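Local atomic coordinates of plasmid pRiA4b Orf3-like domain-containing protein (Methanosarcina mazei, PDB entry 2I1S), a protein that is of unknown function and belongs to the family of plasmid pRiA4b ORF-3-like proteins. Residues N98-Y103 and Q112-L117. Residues are numbered along the deposited sequence; the frame is centred on the assembly and turned at random.
Sequences NKEALY and QVKVRL
Ala101 exchanges two backbone hydrogen bonds with Val115, and Tyr103 two with Val113, which makes 98-103 and 112-117 antiparallel partners in a beta hairpin. The strand axes approach to 4.7 Å with their directions 159° apart. Beyond the last bridge, at Glu100 and Arg116, Leu117 N still donates to Lys99 O at 2.7 Å.

Glu100, Leu102, Lys114 and Arg116 project from one face of the sheet. There Arg116 NE donates to Glu100 OE2 at 3.0 Å in a salt bridge, and Arg116 NH2 adds a weak second bond to the same oxygen. OE2 lies in the guanidinium plane, yet the donor NE stands well above the carboxylate, and the two planes are turned 61° apart. Lys99 lays its aliphatic chain across that of Arg116, CD to CD at 3.7 Å. An alanine in place of Glu100 would probably leave the Arg116 guanidinium without this mate and freer to turn. Nearer the hairpin turn, Leu102 CD2 meets Gln112 NE2 at 3.6 Å, while its CD1 packs near Gln112 CB.

On the opposite face, that of Ala101, Tyr103, Val113 and Val115, Ala101 CB faces Val115 CB at 4.1 Å. Tyr103 has CG anti to the backbone N (chi1 174°) and runs beside Val113, whose CG2 touches the ring edge at CD2, 3.8 Å away.

This pair sits inside the mixed sheet, with strand 53-58 flanking 100-105 and strand 7-15 flanking 111-122. Helix 34-44 packs against the face of Ala101 and Val115: Ile41 touches Tyr103 and Val115, and Tyr103 OH hydrogen-bonds His38 and Gln42.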
ATOM      1  N   ASN A  98      14.654   2.459 -12.112  1.00 45.03           N
ATOM      2  CA  ASN A  98      13.235   2.754 -12.285  1.00 44.58           C
ATOM      3  C   ASN A  98      12.505   2.120 -11.118  1.00 43.84           C
ATOM      4  O   ASN A  98      11.858   1.077 -11.264  1.00 44.64           O
ATOM      5  CB  ASN A  98      12.687   2.232 -13.628  1.00 44.35           C
ATOM      6  CG  ASN A  98      11.350   2.879 -13.998  1.00 44.10           C
ATOM      7  OD1 ASN A  98      11.239   4.102 -13.979  1.00 45.35           O
ATOM      8  ND2 ASN A  98      10.332   2.064 -14.320  1.00 42.46           N
ATOM      9  N   LYS A  99      12.616   2.755  -9.958  1.00 43.22           N
ATOM     10  CA  LYS A  99      12.327   2.086  -8.685  1.00 43.24           C
ATOM     11  C   LYS A  99      10.969   2.378  -8.038  1.00 42.91           C
ATOM     12  O   LYS A  99      10.578   1.663  -7.095  1.00 42.93           O
ATOM     13  CB  LYS A  99      13.474   2.251  -7.676  1.00 42.92           C
ATOM     14  CG  LYS A  99      13.998   3.653  -7.464  1.00 44.50           C
ATOM     15  CD  LYS A  99      15.151   3.640  -6.465  1.00 44.42           C
ATOM     16  CE  LYS A  99      16.115   2.464  -6.708  1.00 46.72           C
ATOM     17  NZ  LYS A  99      17.186   2.303  -5.641  1.00 44.58           N
ATOM     18  N   GLU A 100      10.231   3.356  -8.586  1.00 41.78           N
ATOM     19  CA  GLU A 100       9.009   3.856  -7.959  1.00 41.30           C
ATOM     20  C   GLU A 100       7.708   3.730  -8.793  1.00 39.71           C
ATOM     21  O   GLU A 100       7.721   3.912 -10.006  1.00 39.35           O
ATOM     22  CB  GLU A 100       9.229   5.298  -7.486  1.00 41.67           C
ATOM     23  CG  GLU A 100       8.420   5.663  -6.233  1.00 47.34           C
ATOM     24  CD  GLU A 100       8.954   6.908  -5.554  1.00 52.97           C
ATOM     25  OE1 GLU A 100       8.994   7.966  -6.226  1.00 54.48           O
ATOM     26  OE2 GLU A 100       9.327   6.834  -4.350  1.00 55.98           O
ATOM     27  N   ALA A 101       6.602   3.402  -8.116  1.00 38.04           N
ATOM     28  CA  ALA A 101       5.248   3.394  -8.694  1.00 36.70           C
ATOM     29  C   ALA A 101       4.347   4.204  -7.795  1.00 36.09           C
ATOM     30  O   ALA A 101       4.629   4.370  -6.611  1.00 36.30           O
ATOM     31  CB  ALA A 101       4.702   1.979  -8.750  1.00 36.27           C
ATOM     32  N   LEU A 102       3.260   4.712  -8.355  1.00 35.12           N
ATOM     33  CA  LEU A 102       2.161   5.227  -7.545  1.00 34.51           C
ATOM     34  C   LEU A 102       0.911   4.317  -7.616  1.00 33.28           C
ATOM     35  O   LEU A 102       0.412   4.009  -8.699  1.00 33.61           O
ATOM     36  CB  LEU A 102       1.823   6.655  -7.941  1.00 33.89           C
ATOM     37  CG  LEU A 102       0.735   7.303  -7.064  1.00 35.74           C
ATOM     38  CD1 LEU A 102       1.213   7.619  -5.628  1.00 33.27           C
ATOM     39  CD2 LEU A 102       0.198   8.560  -7.798  1.00 34.70           C
ATOM     40  N   TYR A 103       0.415   3.922  -6.457  1.00 32.10           N
ATOM     41  CA  TYR A 103      -0.806   3.115  -6.330  1.00 31.52           C
ATOM     42  C   TYR A 103      -1.913   3.964  -5.734  1.00 31.41           C
ATOM     43  O   TYR A 103      -1.760   4.489  -4.641  1.00 31.86           O
ATOM     44  CB  TYR A 103      -0.526   1.927  -5.404  1.00 30.47           C
ATOM     45  CG  TYR A 103      -1.686   1.034  -5.021  1.00 30.08           C
ATOM     46  CD1 TYR A 103      -2.138   0.029  -5.873  1.00 32.06           C
ATOM     47  CD2 TYR A 103      -2.286   1.135  -3.774  1.00 31.80           C
ATOM     48  CE1 TYR A 103      -3.184  -0.838  -5.502  1.00 31.69           C
ATOM     49  CE2 TYR A 103      -3.334   0.267  -3.386  1.00 30.96           C
ATOM     50  CZ  TYR A 103      -3.777  -0.723  -4.248  1.00 32.54           C
ATOM     51  OH  TYR A 103      -4.788  -1.620  -3.846  1.00 30.03           O
ATOM     52  N   GLN A 112      -3.331   7.074  -1.677  1.00 37.76           N
ATOM     53  CA  GLN A 112      -2.165   6.864  -2.540  1.00 36.56           C
ATOM     54  C   GLN A 112      -1.041   6.259  -1.777  1.00 36.66           C
ATOM     55  O   GLN A 112      -0.628   6.766  -0.726  1.00 38.75           O
ATOM     56  CB  GLN A 112      -1.731   8.170  -3.175  1.00 36.93           C
ATOM     57  CG  GLN A 112      -2.758   8.720  -4.183  1.00 37.76           C
ATOM     58  CD  GLN A 112      -2.377  10.072  -4.689  1.00 41.78           C
ATOM     59  OE1 GLN A 112      -1.994  10.943  -3.923  1.00 45.17           O
ATOM     60  NE2 GLN A 112      -2.473  10.264  -5.988  1.00 44.90           N
ATOM     61  N   VAL A 113      -0.537   5.161  -2.304  1.00 35.45           N
ATOM     62  CA  VAL A 113       0.587   4.489  -1.710  1.00 33.81           C
ATOM     63  C   VAL A 113       1.780   4.631  -2.659  1.00 34.20           C
ATOM     64  O   VAL A 113       1.656   4.294  -3.828  1.00 33.44           O
ATOM     65  CB  VAL A 113       0.276   3.011  -1.469  1.00 33.57           C
ATOM     66  CG1 VAL A 113       1.528   2.290  -0.871  1.00 32.51           C
ATOM     67  CG2 VAL A 113      -0.984   2.853  -0.594  1.00 29.84           C
ATOM     68  N   LYS A 114       2.902   5.166  -2.160  1.00 34.07           N
ATOM     69  CA  LYS A 114       4.167   5.176  -2.909  1.00 35.11           C
ATOM     70  C   LYS A 114       4.801   3.814  -2.791  1.00 34.32           C
ATOM     71  O   LYS A 114       4.883   3.227  -1.693  1.00 34.11           O
ATOM     72  CB  LYS A 114       5.156   6.206  -2.372  1.00 34.94           C
ATOM     73  CG  LYS A 114       4.874   7.651  -2.639  1.00 36.30           C
ATOM     74  CD  LYS A 114       5.971   8.495  -1.902  1.00 39.01           C
ATOM     75  CE  LYS A 114       6.280   9.873  -2.567  1.00 44.61           C
ATOM     76  NZ  LYS A 114       5.437  10.972  -1.996  1.00 47.62           N
ATOM     77  N   VAL A 115       5.233   3.283  -3.914  1.00 34.44           N
ATOM     78  CA  VAL A 115       5.883   1.957  -3.904  1.00 35.24           C
ATOM     79  C   VAL A 115       7.301   2.206  -4.400  1.00 35.47           C
ATOM     80  O   VAL A 115       7.510   2.734  -5.495  1.00 36.59           O
ATOM     81  CB  VAL A 115       5.143   0.900  -4.790  1.00 35.16           C
ATOM     82  CG1 VAL A 115       5.812  -0.455  -4.671  1.00 35.73           C
ATOM     83  CG2 VAL A 115       3.635   0.815  -4.441  1.00 33.51           C
ATOM     84  N   ARG A 116       8.270   1.903  -3.559  1.00 35.76           N
ATOM     85  CA  ARG A 116       9.656   2.104  -3.908  1.00 36.06           C
ATOM     86  C   ARG A 116      10.409   0.779  -3.761  1.00 35.44           C
ATOM     87  O   ARG A 116      10.390   0.177  -2.704  1.00 35.29           O
ATOM     88  CB  ARG A 116      10.246   3.211  -3.026  1.00 36.54           C
ATOM     89  CG  ARG A 116      11.765   3.223  -2.959  1.00 38.79           C
ATOM     90  CD  ARG A 116      12.374   4.148  -4.011  1.00 41.29           C
ATOM     91  NE  ARG A 116      12.001   5.547  -3.783  1.00 42.78           N
ATOM     92  CZ  ARG A 116      12.823   6.485  -3.305  1.00 45.34           C
ATOM     93  NH1 ARG A 116      14.095   6.203  -2.993  1.00 43.22           N
ATOM     94  NH2 ARG A 116      12.363   7.722  -3.147  1.00 45.72           N
ATOM     95  N   LEU A 117      11.013   0.319  -4.852  1.00 35.79           N
ATOM     96  CA  LEU A 117      12.027  -0.754  -4.818  1.00 36.52           C
ATOM     97  C   LEU A 117      13.327  -0.297  -4.137  1.00 37.03           C
ATOM     98  O   LEU A 117      13.980   0.638  -4.598  1.00 36.89           O
ATOM     99  CB  LEU A 117      12.336  -1.239  -6.244  1.00 36.34           C
ATOM    100  CG  LEU A 117      13.263  -2.441  -6.454  1.00 35.79           C
ATOM    101  CD1 LEU A 117      12.640  -3.767  -5.974  1.00 32.18           C
ATOM    102  CD2 LEU A 117      13.668  -2.519  -7.921  1.00 35.48           C
TER